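PDB 1VMJ: uncharacterized protein, which is a putative thiamin phosphate synthase of the UPF0047 (YjbQ) family that carries a bound sodium ion in the crystal. Local coordinates for the interface of chains A and B. Residues are numbered along the deposited sequence; one frame, centred on the assembly and turned at random. Chains: chain A/B, hypothetical protein TM0723.

Contact 1: the interface of chains A and B. Residues chain A 50, 116-117, 124; chain B 17, 52, 56, 145, 147.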
loop_
_atom_site.group_PDB
_atom_site.type_symbol
_atom_site.label_atom_id
_atom_site.label_comp_id
_atom_site.label_asym_id
_atom_site.label_seq_id
_atom_site.Cartn_x
_atom_site.Cartn_y
_atom_site.Cartn_z
ATOM N N LEU A 50 -11.889 -11.455 -2.619
ATOM C CA LEU A 50 -10.939 -10.356 -2.660
ATOM C C LEU A 50 -10.309 -10.342 -4.031
ATOM O O LEU A 50 -9.949 -11.398 -4.558
ATOM C CB LEU A 50 -9.839 -10.504 -1.619
ATOM C CG LEU A 50 -10.224 -10.423 -0.146
ATOM C CD1 LEU A 50 -9.009 -10.670 0.733
ATOM C CD2 LEU A 50 -10.801 -9.075 0.168
ATOM N N ILE A 116 -9.307 -5.062 -3.331
ATOM C CA ILE A 116 -10.675 -4.620 -3.362
ATOM C C ILE A 116 -11.606 -5.755 -2.991
ATOM O O ILE A 116 -11.455 -6.884 -3.493
ATOM C CB ILE A 116 -11.043 -4.092 -4.779
ATOM C CG1 ILE A 116 -10.114 -2.965 -5.219
ATOM C CG2 ILE A 116 -12.494 -3.650 -4.817
ATOM C CD1 ILE A 116 -10.284 -2.594 -6.613
ATOM N N ALA A 117 -12.546 -5.479 -2.105
ATOM C CA ALA A 117 -13.529 -6.492 -1.727
ATOM C C ALA A 117 -14.496 -6.755 -2.881
ATOM O O ALA A 117 -14.924 -5.808 -3.567
ATOM C CB ALA A 117 -14.316 -6.011 -0.520
ATOM N N ASP A 124 -16.651 -3.703 -4.251
ATOM C CA ASP A 124 -17.334 -3.052 -3.141
ATOM C C ASP A 124 -16.654 -1.704 -2.910
ATOM O O ASP A 124 -15.696 -1.606 -2.140
ATOM C CB ASP A 124 -17.245 -3.994 -1.945
ATOM C CG ASP A 124 -18.249 -3.732 -0.889
ATOM O OD1 ASP A 124 -18.897 -2.655 -0.872
ATOM O OD2 ASP A 124 -18.369 -4.619 -0.024
ATOM N N ARG B 17 -18.450 -8.930 5.975
ATOM C CA ARG B 17 -18.377 -7.539 5.541
ATOM C C ARG B 17 -18.983 -6.611 6.587
ATOM O O ARG B 17 -20.031 -6.905 7.173
ATOM C CB ARG B 17 -19.153 -7.411 4.246
ATOM C CG ARG B 17 -19.149 -6.052 3.692
ATOM C CD ARG B 17 -20.280 -5.867 2.731
ATOM N NE ARG B 17 -20.107 -4.622 2.022
ATOM C CZ ARG B 17 -20.649 -3.467 2.377
ATOM N NH1 ARG B 17 -21.443 -3.353 3.437
ATOM N NH2 ARG B 17 -20.391 -2.399 1.655
ATOM N N LEU B 52 -9.197 -7.366 4.806
ATOM C CA LEU B 52 -8.957 -6.094 4.159
ATOM C C LEU B 52 -9.726 -5.035 4.920
ATOM O O LEU B 52 -10.885 -5.201 5.222
ATOM C CB LEU B 52 -9.495 -6.169 2.739
ATOM C CG LEU B 52 -9.614 -4.865 1.949
ATOM C CD1 LEU B 52 -8.266 -4.296 1.629
ATOM C CD2 LEU B 52 -10.410 -5.012 0.689
ATOM N N MET B 56 -13.151 3.962 2.034
ATOM C CA MET B 56 -14.033 3.947 0.870
ATOM C C MET B 56 -14.076 5.303 0.193
ATOM O O MET B 56 -14.664 5.449 -0.868
ATOM C CB MET B 56 -15.432 3.531 1.271
ATOM C CG MET B 56 -15.464 2.172 1.901
ATOM S SD MET B 56 -17.136 1.530 2.172
ATOM C CE MET B 56 -17.559 0.873 0.570
ATOM N N LEU B 145 -14.353 0.190 4.923
ATOM C CA LEU B 145 -14.838 -1.154 4.656
ATOM C C LEU B 145 -13.939 -2.171 5.319
ATOM O O LEU B 145 -12.719 -2.054 5.245
ATOM C CB LEU B 145 -14.918 -1.431 3.147
ATOM C CG LEU B 145 -15.546 -2.769 2.753
ATOM C CD1 LEU B 145 -17.019 -2.847 3.131
ATOM C CD2 LEU B 145 -15.358 -3.011 1.253
ATOM N N LYS B 147 -13.542 -6.296 5.104
ATOM C CA LYS B 147 -13.892 -7.500 4.411
ATOM C C LYS B 147 -12.946 -8.617 4.815
ATOM O O LYS B 147 -11.747 -8.440 4.803
ATOM C CB LYS B 147 -13.817 -7.272 2.891
ATOM C CG LYS B 147 -14.295 -8.469 2.016
ATOM C CD LYS B 147 -15.783 -8.582 1.943
ATOM C CE LYS B 147 -16.199 -9.664 0.940
ATOM N NZ LYS B 147 -17.701 -9.670 0.722
#
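Strands 49-55 and 113-119 of chain A, with the loop residue that follows strand 122-123, face strands 14-22, 49-55 and 142-150 of chain B, where A:Asp124 meets B:Arg17 and A:Ala117 sits over B:Leu145 and B:Lys147. The polar half is a two-toothed salt bridge. B:Arg17 uses its side-on edge: NE reaches A:Asp124 OD2 at 2.7 Å, and NH2 reaches OD1 at 2.9 Å. Both oxygens accept on their syn lone pairs, and the carboxylate and guanidinium planes lie 14° apart, so the two straight bonds fix the rotation of both groups. An arginine suits the place because its chain, extended from CG to NE, carries a flat, two-pronged donor to the acid. B:Leu145 supports the pair from within chain B, with CD1 lying 3.4 Å above the guanidinium plane toward its rim. The other methyl of that leucine, CD2, packs on A:Ala117 CB at 3.6 Å. The small alanine side chain also lets the aliphatic stem of B:Lys147 come close, CG standing 3.5 Å from A:Ala117 CB. A bend in that lysine at chi2 (78°) carries the chain across the alanine. This edge of the interface pairs a salt bridge with a small apolar patch and probably holds the sheets of the two copies together. The side chains of A:Leu50 and B:Leu52 pass each other in opposite directions, and B:Leu52 CD2 ends 3.5 Å from the backbone N of A:Ala117.

Contact 2: the interface of chains A and B. Residues chain A 70-71, 74; chain B 90-93, 101.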
loop_
_atom_site.group_PDB
_atom_site.type_symbol
_atom_site.label_atom_id
_atom_site.label_comp_id
_atom_site.label_asym_id
_atom_site.label_seq_id
_atom_site.Cartn_x
_atom_site.Cartn_y
_atom_site.Cartn_z
ATOM N N GLY A 70 -8.123 17.878 -13.198
ATOM C CA GLY A 70 -7.372 18.790 -12.343
ATOM C C GLY A 70 -6.518 18.009 -11.368
ATOM O O GLY A 70 -5.333 18.290 -11.196
ATOM N N LEU A 71 -7.104 16.992 -10.745
ATOM C CA LEU A 71 -6.361 16.182 -9.782
ATOM C C LEU A 71 -5.241 15.391 -10.431
ATOM O O LEU A 71 -4.165 15.262 -9.858
ATOM C CB LEU A 71 -7.301 15.277 -8.997
ATOM C CG LEU A 71 -6.647 14.561 -7.824
ATOM C CD1 LEU A 71 -6.292 15.604 -6.766
ATOM C CD2 LEU A 71 -7.525 13.491 -7.193
ATOM N N ASP A 74 -2.531 17.674 -10.740
ATOM C CA ASP A 74 -1.921 17.871 -9.430
ATOM C C ASP A 74 -1.005 16.712 -9.031
ATOM O O ASP A 74 0.076 16.943 -8.510
ATOM C CB ASP A 74 -3.002 18.059 -8.359
ATOM C CG ASP A 74 -3.862 19.304 -8.591
ATOM O OD1 ASP A 74 -3.368 20.272 -9.222
ATOM O OD2 ASP A 74 -5.021 19.322 -8.147
ATOM N N GLN B 90 -3.033 26.405 -5.410
ATOM C CA GLN B 90 -1.935 25.668 -6.014
ATOM C C GLN B 90 -2.373 24.394 -6.666
ATOM O O GLN B 90 -1.603 23.805 -7.398
ATOM C CB GLN B 90 -0.882 25.335 -4.989
ATOM C CG GLN B 90 -1.218 24.220 -4.070
ATOM C CD GLN B 90 -0.252 24.093 -2.911
ATOM O OE1 GLN B 90 0.908 23.764 -3.116
ATOM N NE2 GLN B 90 -0.741 24.304 -1.684
ATOM N N TYR B 91 -3.593 23.962 -6.376
ATOM C CA TYR B 91 -4.106 22.705 -6.919
ATOM C C TYR B 91 -5.260 22.933 -7.887
ATOM O O TYR B 91 -6.288 23.529 -7.524
ATOM C CB TYR B 91 -4.587 21.787 -5.803
ATOM C CG TYR B 91 -3.562 21.445 -4.762
ATOM C CD1 TYR B 91 -2.424 20.696 -5.091
ATOM C CD2 TYR B 91 -3.705 21.880 -3.442
ATOM C CE1 TYR B 91 -1.483 20.371 -4.155
ATOM C CE2 TYR B 91 -2.742 21.563 -2.469
ATOM C CZ TYR B 91 -1.630 20.805 -2.834
ATOM O OH TYR B 91 -0.673 20.459 -1.903
ATOM N N LYS B 92 -5.107 22.392 -9.095
ATOM C CA LYS B 92 -6.150 22.491 -10.118
ATOM C C LYS B 92 -7.430 21.776 -9.738
ATOM O O LYS B 92 -8.489 22.167 -10.186
ATOM C CB LYS B 92 -5.673 21.961 -11.471
ATOM C CG LYS B 92 -4.479 22.696 -12.049
ATOM C CD LYS B 92 -4.736 24.177 -12.201
ATOM N N HIS B 93 -7.338 20.730 -8.913
ATOM C CA HIS B 93 -8.530 20.058 -8.422
ATOM C C HIS B 93 -9.445 21.021 -7.673
ATOM O O HIS B 93 -10.661 20.810 -7.636
ATOM C CB HIS B 93 -8.148 18.895 -7.535
ATOM C CG HIS B 93 -9.311 18.122 -7.019
ATOM N ND1 HIS B 93 -10.139 17.395 -7.848
ATOM C CD2 HIS B 93 -9.799 17.969 -5.763
ATOM C CE1 HIS B 93 -11.069 16.800 -7.123
ATOM N NE2 HIS B 93 -10.882 17.123 -5.851
ATOM N N ALA B 101 -7.990 19.092 -2.433
ATOM C CA ALA B 101 -6.921 18.464 -3.222
ATOM C C ALA B 101 -5.832 17.836 -2.348
ATOM O O ALA B 101 -5.426 16.688 -2.569
ATOM C CB ALA B 101 -6.339 19.459 -4.208
HETATM O O HOH W 1 -0.795 21.391 -8.648
#
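Chain B runs extended through B:Tyr91 (psi 125°) and then turns into the short 3-10 helix 92-94, whose first backbone N-H groups face helix 69-82 of chain A. A:Asp74 takes up two of them, much as an acidic cap does at a helix start, but from the other subunit. Its OD1 accepts from B:Lys92 N at 2.7 Å on the syn lone pair. OD2 accepts from B:His93 N at 2.8 Å, again from the syn side, although this donor stands 18° out of the carboxylate plane. In the aspartate, CG lies anti to the carbonyl carbon (chi1 -63°), which brings the carboxylate up to the 3-10 turn. An aspartate suits the spot: it is short, offers two acceptors, and its negative charge may be favoured by the N-terminal end of this short turn. Water 1 adds a link, lying 2.9 Å from A:Asp74 OD1 and 2.8 Å from the carbonyl B:Gln90 O. With an alanine here instead of A:Asp74, the amides of B:Lys92 and B:His93 would probably lose their acceptors and the turn be freer to move. Apolar packing flanks the carboxylate. A:Leu71 CD1 lies 3.9 Å from B:His93 CB, and A:Gly70, having no side chain, lets B:Lys92 CB approach its CA to 3.7 Å. Because B:His93 is a sodium ligand, the contact probably ties the backbone of the metal site to the neighbouring subunit.

Contact 3: the interface of chains A and B. Residues chain A 64-66, 128-129; chain B 56, 58, 104.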
loop_
_atom_site.group_PDB
_atom_site.type_symbol
_atom_site.label_atom_id
_atom_site.label_comp_id
_atom_site.label_asym_id
_atom_site.label_seq_id
_atom_site.Cartn_x
_atom_site.Cartn_y
_atom_site.Cartn_z
ATOM N N ILE A 64 -6.131 3.762 -6.402
ATOM C CA ILE A 64 -7.501 4.242 -6.445
ATOM C C ILE A 64 -7.552 5.714 -6.068
ATOM O O ILE A 64 -7.045 6.116 -5.013
ATOM C CB ILE A 64 -8.431 3.429 -5.532
ATOM C CG1 ILE A 64 -8.736 2.080 -6.208
ATOM C CG2 ILE A 64 -9.735 4.157 -5.277
ATOM C CD1 ILE A 64 -9.278 1.013 -5.329
ATOM N N ASN A 65 -8.186 6.522 -6.918
ATOM C CA ASN A 65 -8.449 7.903 -6.556
ATOM C C ASN A 65 -9.482 8.493 -7.501
ATOM O O ASN A 65 -10.216 7.758 -8.099
ATOM C CB ASN A 65 -7.141 8.715 -6.456
ATOM C CG ASN A 65 -7.210 9.732 -5.318
ATOM O OD1 ASN A 65 -7.933 10.726 -5.436
ATOM N ND2 ASN A 65 -6.590 9.417 -4.173
ATOM N N ASP A 66 -9.544 9.810 -7.625
ATOM C CA ASP A 66 -10.592 10.457 -8.422
ATOM C C ASP A 66 -10.250 10.461 -9.899
ATOM O O ASP A 66 -9.095 10.652 -10.269
ATOM C CB ASP A 66 -10.708 11.923 -7.973
ATOM C CG ASP A 66 -12.086 12.539 -8.234
ATOM O OD1 ASP A 66 -13.016 11.905 -8.781
ATOM O OD2 ASP A 66 -12.224 13.718 -7.842
ATOM N N TRP A 128 -16.759 7.499 -5.130
ATOM C CA TRP A 128 -15.840 8.156 -6.045
ATOM C C TRP A 128 -14.597 7.358 -6.335
ATOM O O TRP A 128 -13.690 7.856 -6.992
ATOM C CB TRP A 128 -15.515 9.564 -5.554
ATOM C CG TRP A 128 -16.759 10.362 -5.360
ATOM C CD1 TRP A 128 -17.258 10.813 -4.189
ATOM C CD2 TRP A 128 -17.707 10.713 -6.372
ATOM N NE1 TRP A 128 -18.459 11.460 -4.407
ATOM C CE2 TRP A 128 -18.753 11.408 -5.741
ATOM C CE3 TRP A 128 -17.770 10.508 -7.755
ATOM C CZ2 TRP A 128 -19.851 11.908 -6.448
ATOM C CZ3 TRP A 128 -18.857 11.005 -8.460
ATOM C CH2 TRP A 128 -19.882 11.698 -7.803
ATOM N N GLU A 129 -14.548 6.121 -5.838
ATOM C CA GLU A 129 -13.397 5.265 -6.084
ATOM C C GLU A 129 -13.319 4.833 -7.534
ATOM O O GLU A 129 -14.249 4.227 -8.064
ATOM C CB GLU A 129 -13.411 4.022 -5.201
ATOM C CG GLU A 129 -13.242 4.294 -3.727
ATOM C CD GLU A 129 -12.977 3.028 -2.941
ATOM O OE1 GLU A 129 -13.957 2.354 -2.567
ATOM O OE2 GLU A 129 -11.795 2.678 -2.722
ATOM N N MET B 56 -13.151 3.962 2.034
ATOM C CA MET B 56 -14.033 3.947 0.870
ATOM C C MET B 56 -14.076 5.303 0.193
ATOM O O MET B 56 -14.664 5.449 -0.868
ATOM C CB MET B 56 -15.432 3.531 1.271
ATOM C CG MET B 56 -15.464 2.172 1.901
ATOM S SD MET B 56 -17.136 1.530 2.172
ATOM C CE MET B 56 -17.559 0.873 0.570
ATOM N N ILE B 58 -11.753 8.751 -1.110
ATOM C CA ILE B 58 -10.462 8.936 -1.766
ATOM C C ILE B 58 -9.652 10.082 -1.165
ATOM O O ILE B 58 -8.617 10.478 -1.722
ATOM C CB ILE B 58 -10.654 9.064 -3.310
ATOM C CG1 ILE B 58 -11.580 10.236 -3.639
ATOM C CG2 ILE B 58 -11.207 7.759 -3.891
ATOM C CD1 ILE B 58 -11.728 10.519 -5.114
ATOM N N HIS B 104 -6.369 14.254 -0.985
ATOM C CA HIS B 104 -6.150 13.148 -1.923
ATOM C C HIS B 104 -4.677 12.767 -1.925
ATOM O O HIS B 104 -4.325 11.590 -2.027
ATOM C CB HIS B 104 -6.534 13.552 -3.330
ATOM C CG HIS B 104 -7.977 13.887 -3.500
ATOM N ND1 HIS B 104 -8.907 12.978 -3.957
ATOM C CD2 HIS B 104 -8.644 15.049 -3.318
ATOM C CE1 HIS B 104 -10.088 13.562 -4.025
ATOM N NE2 HIS B 104 -9.958 14.815 -3.646
HETATM O O HOH W 2 -15.382 7.512 -2.645
#
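Among the direct polar contacts, A:Asn65, at the end of strand 60-65, meets B:His104 of helix 101-110. The imidazole ND1 donates to the amide oxygen A:Asn65 OD1 at 2.9 Å, in the carbonyl plane and on a lone pair, while the oxygen itself lies 20° out of the ring plane. Within chain A, A:Asp66 N also donates to A:Asn65 OD1, so two donors meet the amide oxygen, which is likely to discourage a flip. The amide nitrogen ND2 faces the carbonyl oxygen of B:Ile58, a weak bond at most. One link runs through water: water 2 stands 2.8 Å from A:Trp128 N and 2.8 Å from B:Met56 O, joining two loop backbones. Apolar packing centres on B:Ile58, which buries more surface than any other residue here. Its CG1 takes the crowded position between backbone N and carbonyl carbon (chi1 58°), sending CD1 up to A:Asp66 CB at a tight 3.3 Å. The same methyl lies 3.9 Å from A:Trp128 CB, while the CG2 branch rests 3.8 Å from A:Asn65 CA. A branched isoleucine fits because its two arms reach separate parts of chain A. The stem of A:Glu129 passes the CG2 branch in the opposite direction. B:His104 is a sodium ligand, so A:Asn65 probably serves as a second-shell residue from the other chain, steadying the ring and its turn toward the metal.

Contact 3 lies between the others, its C-alpha centre about 14 Å from each of theirs, while those of contacts 1 and 2 are about 28 Å apart. B:Met56 belongs to both contact 1 and contact 3, joining the strand-built end to the centre. Contacts 2 and 3 share helix 101-110 of chain B and each holds a sodium ligand, so the metal site lies against the neighbour. The two chains are not related by an exact two-fold axis here, and the deposited assembly has three copies, as a cyclic trimer would, though the structure alone does not prove one in solution.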